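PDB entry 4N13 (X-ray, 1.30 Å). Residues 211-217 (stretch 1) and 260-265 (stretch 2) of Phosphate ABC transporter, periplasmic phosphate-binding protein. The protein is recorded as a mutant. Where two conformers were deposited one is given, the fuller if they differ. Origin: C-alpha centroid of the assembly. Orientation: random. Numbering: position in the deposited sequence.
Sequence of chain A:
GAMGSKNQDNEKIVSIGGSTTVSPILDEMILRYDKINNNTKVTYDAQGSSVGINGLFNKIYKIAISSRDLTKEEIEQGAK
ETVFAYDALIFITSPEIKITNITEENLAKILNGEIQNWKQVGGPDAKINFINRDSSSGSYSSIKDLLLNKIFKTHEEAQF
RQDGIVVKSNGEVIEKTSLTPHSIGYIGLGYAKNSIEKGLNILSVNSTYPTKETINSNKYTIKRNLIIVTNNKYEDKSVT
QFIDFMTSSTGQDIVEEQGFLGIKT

Stretch 1 (211-217) TKETINS
Stretch 2 260-265: FLGIKT

A short helix beginning at Lys-212 lies against the extended C-terminal tail of the same chain, residues 260-265, which forms no regular helix or strand. The CA atoms of Lys-212 and Leu-261 are 7.1 Å apart and those of Asn-216 and Ile-263 6.3 Å, so both segments advance in the same general sense. Together they bury 392 Å², counted over both sides.

Thr-211, with phi/psi of -135/166, precedes the helix as its N-cap. In the p rotamer (chi1 72°) Thr-211 OG1 accepts from Thr-214 N at 3.1 Å, satisfying an amide that has no helical carbonyl before it. The helix then runs with phi from -56 to -76° and psi from -27 to -45°; Ile-215 N donates to Thr-211 O at 2.9 Å, and Asn-216 N to Lys-212 O at 3.0 Å. The tail is built with phi/psi of -101/176 at Phe-260, -107/135 at Leu-261, -90/172 at Gly-262, -96/174 at Ile-263 and -79/143 at Lys-264.

Asn-216 is the polar centre of the contact. Its CB points toward the tail, and chi1 of -92°, off the usual wells, with chi2 of -89° sets the amide so that Asn-216 ND2 donates to Gly-262 O at 3.0 Å, almost perfectly straight at 178°. Asn-216 ND2 also donates to Lys-212 O at 3.0 Å, so one amide group ties the tail to the helix backbone. Asn-216 OD1 lies 3.2 Å from Ile-263 CA. Asparagine suits this place because its short side chain carries a donor with two hydrogens, one for the main-chain carbonyl of the buried Gly-262 and one for Lys-212 O in its own helix.

The apolar part of the contact is formed by Leu-261, whose CB points toward the helix. With chi1 t (-173°) and chi2 p (70°), Leu-261 CD2 comes to 3.5 Å from CG2 of the buried Ile-215 (chi1 m, -68°; chi2 t, 163°), while Leu-261 CD1 packs 3.9 Å from Lys-212 CG. Leucine suits this place because its branched apolar end meets a methylene with one methyl and Ile-215 with the other. Gly-262 is buried beside them; an ideal CB there would lie 4.1 Å from Lys-212 NZ.

Lys-212 leaves the helix sideways and is fully extended, with all four chi angles t (-172, 169, -177 and 176°). This straight chain lays its methylenes along the tail: Lys-212 CE comes 3.5 Å from Gly-262 O, and Lys-212 NZ donates to a water O at 2.8 Å. The water O donates to Ile-263 O at 2.6 Å, bridging the ammonium group to the tail backbone. The CB of Ile-263 itself points away from the helix overall, with chi1 p (64°) and chi2 t (168°).

Lys-264 instead folds back: chi1 m (-50°), chi2 m (-50°), chi3 t (161°), chi4 p (68°). Lys-264 CE comes 3.8 Å from Lys-212 CG, and Lys-264 NZ forms a salt bridge with Glu-213 OE2 at 2.9 Å, the hydrogen bond within it being weak. Glu-213 has its CB directed away, but chi1 m (-68°), chi2 m (-64°) and chi3 of -28° bring the carboxylate round. Long, flexible charged side chains suit these exposed positions.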

# COMPACT_ATOMS: atom_id res chain seq x y z
N THR A 211 12.45 3.65 -0.36
CA THR A 211 12.65 5.09 -0.56
C THR A 211 11.73 5.55 -1.68
O THR A 211 11.20 4.75 -2.43
CB THR A 211 14.10 5.42 -0.96
OG1 THR A 211 14.34 4.99 -2.31
CG2 THR A 211 15.10 4.74 -0.02
N LYS A 212 11.54 6.85 -1.83
CA LYS A 212 10.69 7.32 -2.90
C LYS A 212 11.20 6.79 -4.26
O LYS A 212 10.41 6.40 -5.12
CB LYS A 212 10.59 8.83 -2.90
CG LYS A 212 9.56 9.34 -3.90
CD LYS A 212 9.28 10.81 -3.69
CE LYS A 212 8.20 11.31 -4.63
NZ LYS A 212 7.89 12.73 -4.33
N GLU A 213 12.51 6.74 -4.45
CA GLU A 213 13.07 6.28 -5.73
C GLU A 213 12.84 4.79 -5.98
O GLU A 213 12.45 4.38 -7.08
CB GLU A 213 14.57 6.58 -5.80
CG GLU A 213 14.93 8.07 -5.88
CD GLU A 213 14.42 8.76 -7.14
OE1 GLU A 213 14.28 8.08 -8.19
OE2 GLU A 213 14.18 9.99 -7.10
N THR A 214 13.06 3.97 -4.96
CA THR A 214 12.93 2.53 -5.17
C THR A 214 11.47 2.11 -5.22
O THR A 214 11.13 1.11 -5.83
CB THR A 214 13.65 1.72 -4.09
OG1 THR A 214 13.05 2.00 -2.83
CG2 THR A 214 15.16 2.01 -4.08
N ILE A 215 10.59 2.86 -4.56
CA ILE A 215 9.18 2.54 -4.63
C ILE A 215 8.65 2.95 -6.01
O ILE A 215 7.91 2.19 -6.66
CB ILE A 215 8.42 3.16 -3.45
CG1 ILE A 215 8.84 2.46 -2.16
CG2 ILE A 215 6.91 3.05 -3.68
CD1 ILE A 215 8.49 3.21 -0.87
N ASN A 216 9.02 4.13 -6.49
CA ASN A 216 8.61 4.56 -7.82
C ASN A 216 9.11 3.64 -8.93
O ASN A 216 8.41 3.42 -9.92
CB ASN A 216 9.02 6.00 -8.08
CG ASN A 216 7.92 6.97 -7.71
OD1 ASN A 216 7.06 7.28 -8.52
ND2 ASN A 216 7.89 7.39 -6.46
N SER A 217 10.32 3.11 -8.78
CA SER A 217 10.89 2.22 -9.78
C SER A 217 10.29 0.82 -9.71
O SER A 217 10.51 0.01 -10.61
CB SER A 217 12.40 2.11 -9.63
OG SER A 217 12.70 1.25 -8.55
N PHE A 260 0.58 9.54 1.98
CA PHE A 260 0.93 8.55 0.96
C PHE A 260 2.19 9.04 0.27
O PHE A 260 2.69 10.12 0.54
CB PHE A 260 -0.19 8.39 -0.07
CG PHE A 260 -1.37 7.59 0.39
CD1 PHE A 260 -1.64 6.35 -0.17
CD2 PHE A 260 -2.26 8.10 1.33
CE1 PHE A 260 -2.74 5.62 0.23
CE2 PHE A 260 -3.35 7.36 1.74
CZ PHE A 260 -3.59 6.12 1.19
N LEU A 261 2.71 8.24 -0.64
CA LEU A 261 3.91 8.57 -1.39
C LEU A 261 3.53 8.92 -2.81
O LEU A 261 2.72 8.23 -3.41
CB LEU A 261 4.82 7.35 -1.43
CG LEU A 261 6.17 7.61 -2.04
CD1 LEU A 261 7.01 8.48 -1.12
CD2 LEU A 261 6.86 6.27 -2.28
N GLY A 262 4.10 9.99 -3.35
CA GLY A 262 3.78 10.45 -4.69
C GLY A 262 4.66 9.85 -5.78
O GLY A 262 5.61 9.12 -5.53
N ILE A 263 4.27 10.13 -7.02
CA ILE A 263 5.01 9.72 -8.19
C ILE A 263 5.92 10.86 -8.66
O ILE A 263 5.83 11.97 -8.17
CB ILE A 263 4.06 9.36 -9.35
CG1 ILE A 263 3.26 10.59 -9.81
CG2 ILE A 263 3.15 8.20 -8.97
CD1 ILE A 263 2.51 10.38 -11.12
N LYS A 264 6.76 10.61 -9.64
CA LYS A 264 7.51 11.69 -10.28
C LYS A 264 6.64 12.47 -11.28
O LYS A 264 5.80 11.90 -11.98
CB LYS A 264 8.75 11.12 -10.95
CG LYS A 264 9.54 10.21 -10.02
CD LYS A 264 9.80 10.91 -8.68
CE LYS A 264 10.16 9.93 -7.58
NZ LYS A 264 11.48 9.28 -7.77
N THR A 265 6.85 13.79 -11.36
CA THR A 265 6.09 14.63 -12.29
C THR A 265 7.01 15.43 -13.21
O THR A 265 8.24 15.46 -13.05
CB THR A 265 5.19 15.65 -11.57
OG1 THR A 265 6.01 16.68 -11.00
CG2 THR A 265 4.35 14.99 -10.49
OXT THR A 265 6.52 16.09 -14.14
O HOH W 1 5.66 13.37 -5.94